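Side-chain contacts in N-acetyl-beta-D glucosaminidase (Rhizomucor miehei CAU432, PDB 4ZM6), which probably hydrolyses beta-linked N-acetylglucosaminides and binds acetyl-CoA in a GCN5-related region thought to acetylate glucosamine: residues A[164-167]-A[168-172]; A[265-268]-A[269-272]; A[284-287]-A[288-292]; A[330-333]-A[334-337]; A[341-344]-A[345-349]. All coordinates share one frame; numbering follows the deposited sequence.

Contact 1 of 5, residues A[164-167]-A[168-172]; sequences AQVE and GYQRG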
loop_
_atom_site.group_PDB
_atom_site.type_symbol
_atom_site.label_atom_id
_atom_site.label_comp_id
_atom_site.label_asym_id
_atom_site.label_seq_id
_atom_site.Cartn_x
_atom_site.Cartn_y
_atom_site.Cartn_z
ATOM N N ALA A 164 -7.528 -7.092 13.942
ATOM C CA ALA A 164 -7.076 -7.962 15.017
ATOM C C ALA A 164 -8.213 -8.350 15.945
ATOM O O ALA A 164 -8.289 -9.496 16.382
ATOM C CB ALA A 164 -5.967 -7.285 15.805
ATOM N N GLN A 165 -9.090 -7.392 16.240
ATOM C CA GLN A 165 -10.200 -7.614 17.167
ATOM C C GLN A 165 -11.337 -8.387 16.509
ATOM O O GLN A 165 -11.928 -9.265 17.132
ATOM C CB GLN A 165 -10.710 -6.287 17.736
ATOM C CG GLN A 165 -9.755 -5.641 18.729
ATOM C CD GLN A 165 -10.474 -4.893 19.842
ATOM O OE1 GLN A 165 -11.362 -4.078 19.590
ATOM N NE2 GLN A 165 -10.093 -5.172 21.084
ATOM N N VAL A 166 -11.638 -8.060 15.255
ATOM C CA VAL A 166 -12.597 -8.833 14.466
ATOM C C VAL A 166 -12.175 -10.306 14.419
ATOM O O VAL A 166 -12.998 -11.196 14.614
ATOM C CB VAL A 166 -12.725 -8.281 13.034
ATOM C CG1 VAL A 166 -13.518 -9.234 12.148
ATOM C CG2 VAL A 166 -13.376 -6.902 13.056
ATOM N N GLU A 167 -10.895 -10.557 14.163
ATOM C CA GLU A 167 -10.350 -11.904 14.294
ATOM C C GLU A 167 -10.634 -12.423 15.700
ATOM O O GLU A 167 -11.331 -13.416 15.868
ATOM C CB GLU A 167 -8.836 -11.934 14.002
ATOM C CG GLU A 167 -8.119 -13.187 14.506
ATOM C CD GLU A 167 -6.724 -13.371 13.933
ATOM O OE1 GLU A 167 -5.996 -14.259 14.414
ATOM O OE2 GLU A 167 -6.342 -12.641 13.002
ATOM N N GLY A 168 -10.111 -11.731 16.704
ATOM C CA GLY A 168 -10.235 -12.167 18.095
ATOM C C GLY A 168 -11.644 -12.553 18.509
ATOM O O GLY A 168 -11.860 -13.630 19.069
ATOM N N TYR A 169 -12.604 -11.675 18.226
ATOM C CA TYR A 169 -13.994 -11.904 18.609
ATOM C C TYR A 169 -14.559 -13.116 17.897
ATOM O O TYR A 169 -15.128 -13.997 18.533
ATOM C CB TYR A 169 -14.870 -10.685 18.291
ATOM C CG TYR A 169 -14.652 -9.486 19.192
ATOM C CD1 TYR A 169 -14.718 -9.604 20.577
ATOM C CD2 TYR A 169 -14.415 -8.226 18.657
ATOM C CE1 TYR A 169 -14.534 -8.502 21.399
ATOM C CE2 TYR A 169 -14.224 -7.120 19.471
ATOM C CZ TYR A 169 -14.286 -7.259 20.840
ATOM O OH TYR A 169 -14.098 -6.156 21.644
ATOM N N GLN A 170 -14.389 -13.155 16.578
ATOM C CA GLN A 170 -14.961 -14.218 15.743
ATOM C C GLN A 170 -14.248 -15.548 15.932
ATOM O O GLN A 170 -14.821 -16.612 15.710
ATOM C CB GLN A 170 -14.934 -13.806 14.278
ATOM C CG GLN A 170 -15.785 -12.582 14.001
ATOM C CD GLN A 170 -15.834 -12.211 12.539
ATOM O OE1 GLN A 170 -14.973 -12.595 11.749
ATOM N NE2 GLN A 170 -16.847 -11.460 12.168
ATOM N N ARG A 171 -12.996 -15.477 16.357
ATOM C CA ARG A 171 -12.226 -16.661 16.691
ATOM C C ARG A 171 -12.866 -17.371 17.883
ATOM O O ARG A 171 -12.836 -18.601 17.970
ATOM C CB ARG A 171 -10.785 -16.258 17.010
ATOM C CG ARG A 171 -9.754 -17.323 16.733
ATOM C CD ARG A 171 -8.634 -16.755 15.887
ATOM N NE ARG A 171 -7.726 -17.814 15.469
ATOM C CZ ARG A 171 -6.892 -17.739 14.438
ATOM N NH1 ARG A 171 -6.832 -16.648 13.683
ATOM N NH2 ARG A 171 -6.112 -18.777 14.159
ATOM N N GLY A 172 -13.453 -16.589 18.791
ATOM C CA GLY A 172 -14.210 -17.127 19.923
ATOM C C GLY A 172 -15.683 -17.402 19.630
ATOM O O GLY A 172 -16.504 -17.417 20.548
#
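Glu167 and Arg171 lie one helical turn apart and run side by side, joined at their ends by a salt bridge of 2.6 Å from Glu167 OE1 to Arg171 NH1. Carboxylate and guanidinium planes are only 26° apart. Glu167 reaches this position with CG anti to the backbone N (chi1 163°) and an extended chain beyond, whereas Arg171 has to bend at its second torsion to bring NH1 down to it. The densely packed part is on another side of the same helix. There Tyr169 lies alongside Gln165, the ring carbon CE2 of Tyr169 4.0 Å from Gln165 CB, with the ring turned well away from the amide plane. Gln165 spends its amide outside the turn, OE1 bonding to Tyr151 OH. Between these two pairs, Val166 CG1 rests against the side chain of Gln170, 3.8 Å from Gln170 CD. Regular i to i+4 backbone bonds run beneath all of this, among them Tyr169 N to Gln165 O at 2.7 Å. The looser end is the last turn: Arg171 and Gly172 are partly exposed, and Gly172 leaves the helix with weak bonds from its N. Even so, the ion pair has further partners in the acetyltransferase region, since Glu167 OE2 pairs with Arg640 and Arg171 NH2 with the terminal carboxylate of Phe858. Helix 155-171 packs against helix 108-125 through Tyr169 and against helix 99-105 through Gln165, while helix 627-642 supplies Arg640.

Contact 2 of 5, residues A[265-268]-A[269-272]; sequences IITD and CLEM
Asp268 and Met272 cross at about a right angle, the thioether SD of Met272 lying 3.6 Å from Asp268 OD2. The other carboxylate oxygen, Asp268 OD1, takes the N-H of Cys269 at 2.7 Å, a bent bond that comes from above the carboxylate plane, 36° out of it. A second crossing, also near a right angle, puts Leu270 CG 3.6 Å from Thr267 OG1. What sets these groups in place is the chain around them. Thr267 OG1 sits between its own backbone N and carbonyl carbon (chi1 81°), from where it donates to Asp268 O at 2.6 Å, tying its hydroxyl to the peptide that leads out of the strand. Cys269 to Met272 then form a type I turn closed by a weak bond, and Met272, at the N-cap position of helix 273-276, folds at its third torsion (85°) to bring the sulfur back to the aspartate. Further out, His232 NE2 bonds to Cys269 O, and Met297 N reaches Thr267 OG1 weakly. All this happens where strand 264-267 leaves the sheet, at the C-terminal ends of the strands, the end at which TIM-type barrels carry their active sites. Chemically, the two carboxylate oxygens of Asp268 are treated differently: within this loop OD1 receives the tilted N-H of Cys269, while OD2 faces a thioether with no proton to give, and His232 also touches the aspartate.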
loop_
_atom_site.group_PDB
_atom_site.type_symbol
_atom_site.label_atom_id
_atom_site.label_comp_id
_atom_site.label_asym_id
_atom_site.label_seq_id
_atom_site.Cartn_x
_atom_site.Cartn_y
_atom_site.Cartn_z
ATOM N N ILE A 265 -25.624 -6.229 6.432
ATOM C CA ILE A 265 -25.604 -4.805 6.746
ATOM C C ILE A 265 -26.724 -4.514 7.740
ATOM O O ILE A 265 -27.873 -4.895 7.517
ATOM C CB ILE A 265 -25.779 -3.937 5.487
ATOM C CG1 ILE A 265 -24.816 -4.397 4.389
ATOM C CG2 ILE A 265 -25.542 -2.469 5.821
ATOM C CD1 ILE A 265 -24.953 -3.641 3.084
ATOM N N ILE A 266 -26.375 -3.835 8.830
ATOM C CA ILE A 266 -27.310 -3.510 9.910
ATOM C C ILE A 266 -27.205 -2.015 10.234
ATOM O O ILE A 266 -26.182 -1.392 9.943
ATOM C CB ILE A 266 -27.031 -4.382 11.163
ATOM C CG1 ILE A 266 -28.066 -4.127 12.264
ATOM C CG2 ILE A 266 -25.631 -4.142 11.714
ATOM C CD1 ILE A 266 -28.101 -5.198 13.335
ATOM N N THR A 267 -28.259 -1.433 10.806
ATOM C CA THR A 267 -28.234 -0.020 11.205
ATOM C C THR A 267 -27.762 0.136 12.645
ATOM O O THR A 267 -27.779 -0.819 13.426
ATOM C CB THR A 267 -29.623 0.657 11.111
ATOM O OG1 THR A 267 -30.407 0.336 12.272
ATOM C CG2 THR A 267 -30.369 0.242 9.835
ATOM N N ASP A 268 -27.355 1.353 12.989
ATOM C CA ASP A 268 -27.196 1.746 14.382
ATOM C C ASP A 268 -28.611 1.933 14.949
ATOM O O ASP A 268 -29.591 1.940 14.191
ATOM C CB ASP A 268 -26.366 3.037 14.477
ATOM C CG ASP A 268 -25.821 3.300 15.879
ATOM O OD1 ASP A 268 -26.172 2.561 16.820
ATOM O OD2 ASP A 268 -25.036 4.256 16.042
ATOM N N CYS A 269 -28.717 2.066 16.271
ATOM C CA CYS A 269 -30.012 2.226 16.951
ATOM C C CYS A 269 -30.912 3.256 16.261
ATOM O O CYS A 269 -30.569 4.442 16.188
ATOM C CB CYS A 269 -29.799 2.630 18.422
ATOM S SG CYS A 269 -31.237 2.399 19.501
ATOM N N LEU A 270 -32.064 2.800 15.771
ATOM C CA LEU A 270 -33.023 3.677 15.094
ATOM C C LEU A 270 -33.807 4.602 16.043
ATOM O O LEU A 270 -34.675 5.347 15.596
ATOM C CB LEU A 270 -34.013 2.849 14.264
ATOM C CG LEU A 270 -33.447 2.109 13.051
ATOM C CD1 LEU A 270 -34.493 1.176 12.464
ATOM C CD2 LEU A 270 -32.960 3.088 11.995
ATOM N N GLU A 271 -33.514 4.554 17.341
ATOM C CA GLU A 271 -34.191 5.405 18.322
ATOM C C GLU A 271 -33.358 6.611 18.753
ATOM O O GLU A 271 -33.805 7.407 19.578
ATOM C CB GLU A 271 -34.594 4.581 19.547
ATOM C CG GLU A 271 -35.631 3.506 19.243
ATOM C CD GLU A 271 -36.232 2.882 20.490
ATOM O OE1 GLU A 271 -36.027 3.421 21.601
ATOM O OE2 GLU A 271 -36.914 1.841 20.358
ATOM N N MET A 272 -32.156 6.753 18.200
ATOM C CA MET A 272 -31.345 7.946 18.437
ATOM C C MET A 272 -32.013 9.122 17.734
ATOM O O MET A 272 -32.767 8.935 16.768
ATOM C CB MET A 272 -29.920 7.752 17.916
ATOM C CG MET A 272 -29.151 6.638 18.612
ATOM S SD MET A 272 -27.828 5.948 17.600
ATOM C CE MET A 272 -26.488 7.079 17.947
#

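Contact 3 of 5, residues A[284-287]-A[288-292]; sequences GALM and ALQAG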
loop_
_atom_site.group_PDB
_atom_site.type_symbol
_atom_site.label_atom_id
_atom_site.label_comp_id
_atom_site.label_asym_id
_atom_site.label_seq_id
_atom_site.Cartn_x
_atom_site.Cartn_y
_atom_site.Cartn_z
ATOM N N GLY A 284 -38.262 4.995 9.865
ATOM C CA GLY A 284 -36.826 4.820 9.677
ATOM C C GLY A 284 -36.428 3.370 9.471
ATOM O O GLY A 284 -35.422 3.091 8.824
ATOM N N ALA A 285 -37.214 2.450 10.024
ATOM C CA ALA A 285 -37.013 1.020 9.801
ATOM C C ALA A 285 -37.299 0.632 8.354
ATOM O O ALA A 285 -36.555 -0.147 7.760
ATOM C CB ALA A 285 -37.890 0.212 10.744
ATOM N N LEU A 286 -38.380 1.170 7.792
ATOM C CA LEU A 286 -38.760 0.883 6.407
ATOM C C LEU A 286 -37.744 1.457 5.428
ATOM O O LEU A 286 -37.319 0.777 4.493
ATOM C CB LEU A 286 -40.152 1.444 6.092
ATOM C CG LEU A 286 -40.648 1.306 4.645
ATOM C CD1 LEU A 286 -40.519 -0.125 4.138
ATOM C CD2 LEU A 286 -42.087 1.782 4.525
ATOM N N MET A 287 -37.363 2.712 5.654
ATOM C CA MET A 287 -36.400 3.396 4.791
ATOM C C MET A 287 -34.996 2.787 4.875
ATOM O O MET A 287 -34.210 2.912 3.934
ATOM C CB MET A 287 -36.348 4.889 5.129
ATOM C CG MET A 287 -37.632 5.644 4.813
ATOM S SD MET A 287 -37.669 7.282 5.568
ATOM C CE MET A 287 -36.281 8.074 4.763
ATOM N N ALA A 288 -34.687 2.137 5.999
ATOM C CA ALA A 288 -33.417 1.427 6.168
ATOM C C ALA A 288 -33.345 0.225 5.240
ATOM O O ALA A 288 -32.401 0.094 4.466
ATOM C CB ALA A 288 -33.236 0.984 7.611
ATOM N N LEU A 289 -34.352 -0.640 5.310
ATOM C CA LEU A 289 -34.403 -1.826 4.455
ATOM C C LEU A 289 -34.564 -1.468 2.978
ATOM O O LEU A 289 -34.141 -2.230 2.108
ATOM C CB LEU A 289 -35.533 -2.758 4.893
ATOM C CG LEU A 289 -35.393 -3.363 6.292
ATOM C CD1 LEU A 289 -36.615 -4.206 6.617
ATOM C CD2 LEU A 289 -34.126 -4.198 6.412
ATOM N N GLN A 290 -35.177 -0.318 2.702
ATOM C CA GLN A 290 -35.269 0.202 1.333
ATOM C C GLN A 290 -33.897 0.618 0.799
ATOM O O GLN A 290 -33.604 0.429 -0.383
ATOM C CB GLN A 290 -36.241 1.388 1.257
ATOM C CG GLN A 290 -37.704 0.981 1.147
ATOM C CD GLN A 290 -38.671 2.144 1.326
ATOM O OE1 GLN A 290 -38.352 3.151 1.964
ATOM N NE2 GLN A 290 -39.871 2.000 0.771
ATOM N N ALA A 291 -33.062 1.174 1.674
ATOM C CA ALA A 291 -31.711 1.605 1.301
ATOM C C ALA A 291 -30.762 0.445 0.984
ATOM O O ALA A 291 -29.743 0.646 0.324
ATOM C CB ALA A 291 -31.115 2.480 2.395
ATOM N N GLY A 292 -31.093 -0.756 1.453
ATOM C CA GLY A 292 -30.285 -1.946 1.192
ATOM C C GLY A 292 -29.765 -2.639 2.440
ATOM O O GLY A 292 -29.066 -3.651 2.335
#
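Gln290 N donates to Leu286 O at 3.0 Å, the shortest bond across this helical turn, and Ala291 N follows with Met287 O at 3.1 Å. Both belong to helix 281-291, one of the helices round the TIM-type barrel of the glycosidase part. The earlier pair, from Ala288 N and Leu289 N to the carbonyls of Gly284 and Ala285, is weak. Over the same turn Gln290 reaches Leu286: with CG beside the backbone N (chi1 -82°), the chain, extended beyond it, carries the amide over the leucine, CD of Gln290 standing 4.0 Å from Leu286 CG. Gln290 OE1 lies 3.4 Å from Met287 CA, and NE2 goes on to bond Gln320 O. Leu286 faces helix 304-318, meeting Val311 and Ala315, while Met287 turns to Val242 and Ile246. Ala285 meets Ala308 of the same helix 304-318, and Ala288 CB lies 3.3 Å from Gly284 O. Gly292 is the first residue to leave helical angles, and its positive phi of 121° would jam a beta carbon against the preceding carbonyl. Just beyond it, Asn293 ND2 bonds to Ala288 O.

Contact 4 of 5, residues A[330-333]-A[334-337]; sequences LQRV and AQLK
Gln331 and Gln335 touch on the exposed side of helix 323-340, one turn apart. Their side chains run at a slant to each other, Gln331 CG lying 4.2 Å from Gln335 CD, with the two amide planes 48° apart. Gln331 starts with CG anti to the backbone N (chi1 166°) and bends at the next torsion, whereas Gln335 runs extended back over the turn towards it. The backbone bonds are uniform: Ala334, Gln335, Leu336 and Lys337 each donate to the residue four before, for example Gln335 N to Gln331 O at 2.9 Å, nearly straight at the hydrogen. Apolar packing comes mainly from the buried side. Val333 CG1 comes no closer than 4.4 Å to Lys337 CE, a loose approach, and Val333 also meets Met295. Leu336, buried, leads away from the turn to Phe76 and Thr226, and Leu330 to Leu16. The charged ends go to partners beyond the helix. Arg332 NH1 makes a salt bridge with Asp294, close to a second arginine, Arg256; Lys337 NZ, on a buried residue, bonds to the carbonyl oxygens of Pro74 and Gly40. Asp294, Pro74 and Gly40 lie just ahead of strands 296-298, 76-79 and 41-44, consistent with a helix that runs past the N-terminal ends of these strands. In chemical terms the turn divides its work: two neutral amides meet the solvent, while the buried lysine's ammonium is satisfied by two main-chain oxygens, and Asp294 probably offsets the closeness of the two arginines.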
loop_
_atom_site.group_PDB
_atom_site.type_symbol
_atom_site.label_atom_id
_atom_site.label_comp_id
_atom_site.label_asym_id
_atom_site.label_seq_id
_atom_site.Cartn_x
_atom_site.Cartn_y
_atom_site.Cartn_z
ATOM N N LEU A 330 -32.726 -12.270 3.935
ATOM C CA LEU A 330 -33.032 -13.430 4.778
ATOM C C LEU A 330 -32.033 -14.569 4.564
ATOM O O LEU A 330 -31.723 -15.318 5.490
ATOM C CB LEU A 330 -34.455 -13.921 4.497
ATOM C CG LEU A 330 -35.553 -12.976 4.996
ATOM C CD1 LEU A 330 -36.853 -13.166 4.226
ATOM C CD2 LEU A 330 -35.772 -13.177 6.488
ATOM N N GLN A 331 -31.548 -14.688 3.332
ATOM C CA GLN A 331 -30.481 -15.628 2.981
ATOM C C GLN A 331 -29.170 -15.286 3.714
ATOM O O GLN A 331 -28.519 -16.172 4.275
ATOM C CB GLN A 331 -30.285 -15.628 1.449
ATOM C CG GLN A 331 -29.016 -16.286 0.915
ATOM C CD GLN A 331 -29.185 -17.761 0.585
ATOM O OE1 GLN A 331 -28.718 -18.231 -0.458
ATOM N NE2 GLN A 331 -29.848 -18.501 1.472
ATOM N N ARG A 332 -28.793 -14.007 3.706
ATOM C CA ARG A 332 -27.567 -13.548 4.369
ATOM C C ARG A 332 -27.626 -13.744 5.879
ATOM O O ARG A 332 -26.612 -14.066 6.510
ATOM C CB ARG A 332 -27.298 -12.070 4.063
ATOM C CG ARG A 332 -26.854 -11.791 2.635
ATOM C CD ARG A 332 -26.450 -10.334 2.466
ATOM N NE ARG A 332 -26.414 -9.902 1.064
ATOM C CZ ARG A 332 -27.384 -9.236 0.431
ATOM N NH1 ARG A 332 -28.511 -8.897 1.049
ATOM N NH2 ARG A 332 -27.223 -8.899 -0.841
ATOM N N VAL A 333 -28.811 -13.543 6.451
ATOM C CA VAL A 333 -29.017 -13.713 7.891
ATOM C C VAL A 333 -29.023 -15.193 8.275
ATOM O O VAL A 333 -28.569 -15.554 9.360
ATOM C CB VAL A 333 -30.327 -13.047 8.354
ATOM C CG1 VAL A 333 -30.555 -13.274 9.844
ATOM C CG2 VAL A 333 -30.294 -11.560 8.040
ATOM N N ALA A 334 -29.545 -16.040 7.392
ATOM C CA ALA A 334 -29.476 -17.488 7.583
ATOM C C ALA A 334 -28.016 -17.948 7.582
ATOM O O ALA A 334 -27.573 -18.626 8.512
ATOM C CB ALA A 334 -30.263 -18.210 6.499
ATOM N N GLN A 335 -27.277 -17.562 6.543
ATOM C CA GLN A 335 -25.842 -17.851 6.453
ATOM C C GLN A 335 -25.093 -17.418 7.715
ATOM O O GLN A 335 -24.289 -18.180 8.258
ATOM C CB GLN A 335 -25.228 -17.168 5.220
ATOM C CG GLN A 335 -25.386 -17.959 3.927
ATOM C CD GLN A 335 -25.315 -17.085 2.679
ATOM O OE1 GLN A 335 -26.072 -16.124 2.534
ATOM N NE2 GLN A 335 -24.413 -17.428 1.765
ATOM N N LEU A 336 -25.368 -16.201 8.178
ATOM C CA LEU A 336 -24.707 -15.665 9.363
ATOM C C LEU A 336 -25.037 -16.495 10.599
ATOM O O LEU A 336 -24.147 -16.828 11.378
ATOM C CB LEU A 336 -25.085 -14.196 9.589
ATOM C CG LEU A 336 -24.399 -13.486 10.766
ATOM C CD1 LEU A 336 -22.898 -13.711 10.754
ATOM C CD2 LEU A 336 -24.698 -11.998 10.763
ATOM N N LYS A 337 -26.308 -16.839 10.770
ATOM C CA LYS A 337 -26.722 -17.706 11.876
ATOM C C LYS A 337 -26.095 -19.099 11.789
ATOM O O LYS A 337 -25.643 -19.640 12.794
ATOM C CB LYS A 337 -28.250 -17.815 11.947
ATOM C CG LYS A 337 -28.919 -16.563 12.494
ATOM C CD LYS A 337 -30.330 -16.835 12.979
ATOM C CE LYS A 337 -30.929 -15.589 13.612
ATOM N NZ LYS A 337 -32.088 -15.900 14.489
#

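Contact 5 of 5, residues A[341-344]-A[345-349]; sequences LNWD and DVLQQ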
loop_
_atom_site.group_PDB
_atom_site.type_symbol
_atom_site.label_atom_id
_atom_site.label_comp_id
_atom_site.label_asym_id
_atom_site.label_seq_id
_atom_site.Cartn_x
_atom_site.Cartn_y
_atom_site.Cartn_z
ATOM N N LEU A 341 -24.440 -20.334 14.994
ATOM C CA LEU A 341 -25.531 -20.805 15.855
ATOM C C LEU A 341 -25.972 -22.236 15.554
ATOM O O LEU A 341 -26.115 -22.624 14.399
ATOM C CB LEU A 341 -26.738 -19.862 15.743
ATOM C CG LEU A 341 -26.449 -18.363 15.906
ATOM C CD1 LEU A 341 -27.707 -17.537 15.703
ATOM C CD2 LEU A 341 -25.840 -18.062 17.265
ATOM N N ASN A 342 -26.167 -23.014 16.614
ATOM C CA ASN A 342 -26.792 -24.330 16.519
ATOM C C ASN A 342 -27.509 -24.642 17.832
ATOM O O ASN A 342 -27.013 -24.315 18.910
ATOM C CB ASN A 342 -25.763 -25.412 16.168
ATOM C CG ASN A 342 -24.908 -25.819 17.352
ATOM O OD1 ASN A 342 -25.330 -26.609 18.198
ATOM N ND2 ASN A 342 -23.695 -25.290 17.412
ATOM N N TRP A 343 -28.671 -25.280 17.731
ATOM C CA TRP A 343 -29.575 -25.424 18.875
ATOM C C TRP A 343 -28.974 -26.135 20.090
ATOM O O TRP A 343 -29.271 -25.761 21.223
ATOM C CB TRP A 343 -30.871 -26.122 18.446
ATOM C CG TRP A 343 -31.827 -25.203 17.757
ATOM C CD1 TRP A 343 -32.225 -25.254 16.451
ATOM C CD2 TRP A 343 -32.502 -24.082 18.341
ATOM N NE1 TRP A 343 -33.114 -24.236 16.188
ATOM C CE2 TRP A 343 -33.298 -23.501 17.331
ATOM C CE3 TRP A 343 -32.510 -23.515 19.620
ATOM C CZ2 TRP A 343 -34.099 -22.382 17.563
ATOM C CZ3 TRP A 343 -33.308 -22.402 19.852
ATOM C CH2 TRP A 343 -34.092 -21.848 18.827
ATOM N N ASP A 344 -28.129 -27.137 19.854
ATOM C CA ASP A 344 -27.591 -27.965 20.937
ATOM C C ASP A 344 -26.844 -27.135 21.980
ATOM O O ASP A 344 -27.322 -26.986 23.106
ATOM C CB ASP A 344 -26.679 -29.071 20.390
ATOM C CG ASP A 344 -27.436 -30.105 19.568
ATOM O OD1 ASP A 344 -28.125 -29.714 18.600
ATOM O OD2 ASP A 344 -27.336 -31.309 19.882
ATOM N N ASP A 345 -25.692 -26.581 21.603
ATOM C CA ASP A 345 -24.849 -25.832 22.553
ATOM C C ASP A 345 -25.392 -24.435 22.896
ATOM O O ASP A 345 -24.949 -23.808 23.859
ATOM C CB ASP A 345 -23.389 -25.752 22.068
ATOM C CG ASP A 345 -23.255 -25.182 20.667
ATOM O OD1 ASP A 345 -24.253 -24.669 20.114
ATOM O OD2 ASP A 345 -22.138 -25.254 20.117
ATOM N N VAL A 346 -26.346 -23.957 22.101
ATOM C CA VAL A 346 -27.051 -22.710 22.388
ATOM C C VAL A 346 -28.002 -22.887 23.586
ATOM O O VAL A 346 -28.212 -21.949 24.362
ATOM C CB VAL A 346 -27.798 -22.209 21.122
ATOM C CG1 VAL A 346 -28.830 -21.148 21.449
ATOM C CG2 VAL A 346 -26.808 -21.664 20.100
ATOM N N LEU A 347 -28.558 -24.090 23.736
ATOM C CA LEU A 347 -29.440 -24.428 24.868
ATOM C C LEU A 347 -28.699 -25.097 26.029
ATOM O O LEU A 347 -29.050 -24.887 27.191
ATOM C CB LEU A 347 -30.560 -25.364 24.409
ATOM C CG LEU A 347 -31.553 -24.797 23.395
ATOM C CD1 LEU A 347 -32.302 -25.921 22.694
ATOM C CD2 LEU A 347 -32.524 -23.843 24.075
ATOM N N GLN A 348 -27.697 -25.918 25.709
ATOM C CA GLN A 348 -26.933 -26.652 26.726
ATOM C C GLN A 348 -26.372 -25.761 27.832
ATOM O O GLN A 348 -26.370 -26.160 28.998
ATOM C CB GLN A 348 -25.787 -27.446 26.085
ATOM C CG GLN A 348 -26.209 -28.792 25.509
ATOM C CD GLN A 348 -25.099 -29.489 24.741
ATOM O OE1 GLN A 348 -24.001 -28.954 24.582
ATOM N NE2 GLN A 348 -25.384 -30.693 24.259
ATOM N N GLN A 349 -25.904 -24.566 27.467
ATOM C CA GLN A 349 -25.253 -23.649 28.410
ATOM C C GLN A 349 -23.935 -24.251 28.931
ATOM O O GLN A 349 -23.795 -25.471 29.044
ATOM C CB GLN A 349 -26.224 -23.227 29.539
ATOM C CG GLN A 349 -25.615 -22.953 30.914
ATOM C CD GLN A 349 -25.576 -24.186 31.809
ATOM O OE1 GLN A 349 -26.617 -24.753 32.144
ATOM N NE2 GLN A 349 -24.375 -24.598 32.209
#
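This is a surface contact at a helix start, in which Asn342 caps helix 343-348 and meets Asp345 in its first turn. Asn342 OD1 accepts from Asp345 N at 3.4 Å, a weak capping bond, and ND2 of the same amide donates to Asp345 OD2 at 3.1 Å. The second bond reaches the carboxylate on its syn side, 28° out of the plane, and the two side chains cross at about a right angle. Each first torsion puts CG between the backbone N and the carbonyl carbon, 77° for Asn342 and 54° for Asp345, which turns both groups back over the start of the helix. The amide thus works at both ends, OD1 taking a main-chain N-H and ND2 giving one to the carboxylate. The backbone settles into helical bonding behind it, Val346 N to Asn342 O at 3.3 Å and Gln348 N to Asp344 O at 2.8 Å. One turn along, Leu347 CD1 rests 3.9 Å from Trp343 CE3, the leucine meeting the six-membered ring obliquely. Trp343 is fixed at its other end, where NE1 bonds to Lys72 O, and its indole makes a cation-pi contact with Arg67. Through these residues the short helix lies against helix 52-68, with Val346 and Leu347 on Gln63, Leu347 also on Arg67, and Trp343 and Val346 on Pro74, just ahead of strand 76-79.

In the fold
All five contacts are local turns met in series along the chain, none nesting in or crossing another and none closing a long loop. Contact 1 comes first, on helix 155-171, where the glycosidase barrel abuts the acetyltransferase region. Contact 2 follows strand 264-267 into its exit loop and packs directly on contact 3, Leu270 CD1 lying 3.7 Å from Ala285 CA and Thr267 CG2 3.7 Å from Ala288 CB, which joins strand to covering helix. Contact 4, on helix 323-340, touches neither, its centre about 18 Å from that of contact 3. Contact 5 begins a few residues after contact 4, on the next helix, and packs that helix against helix 52-68 from much earlier in the chain.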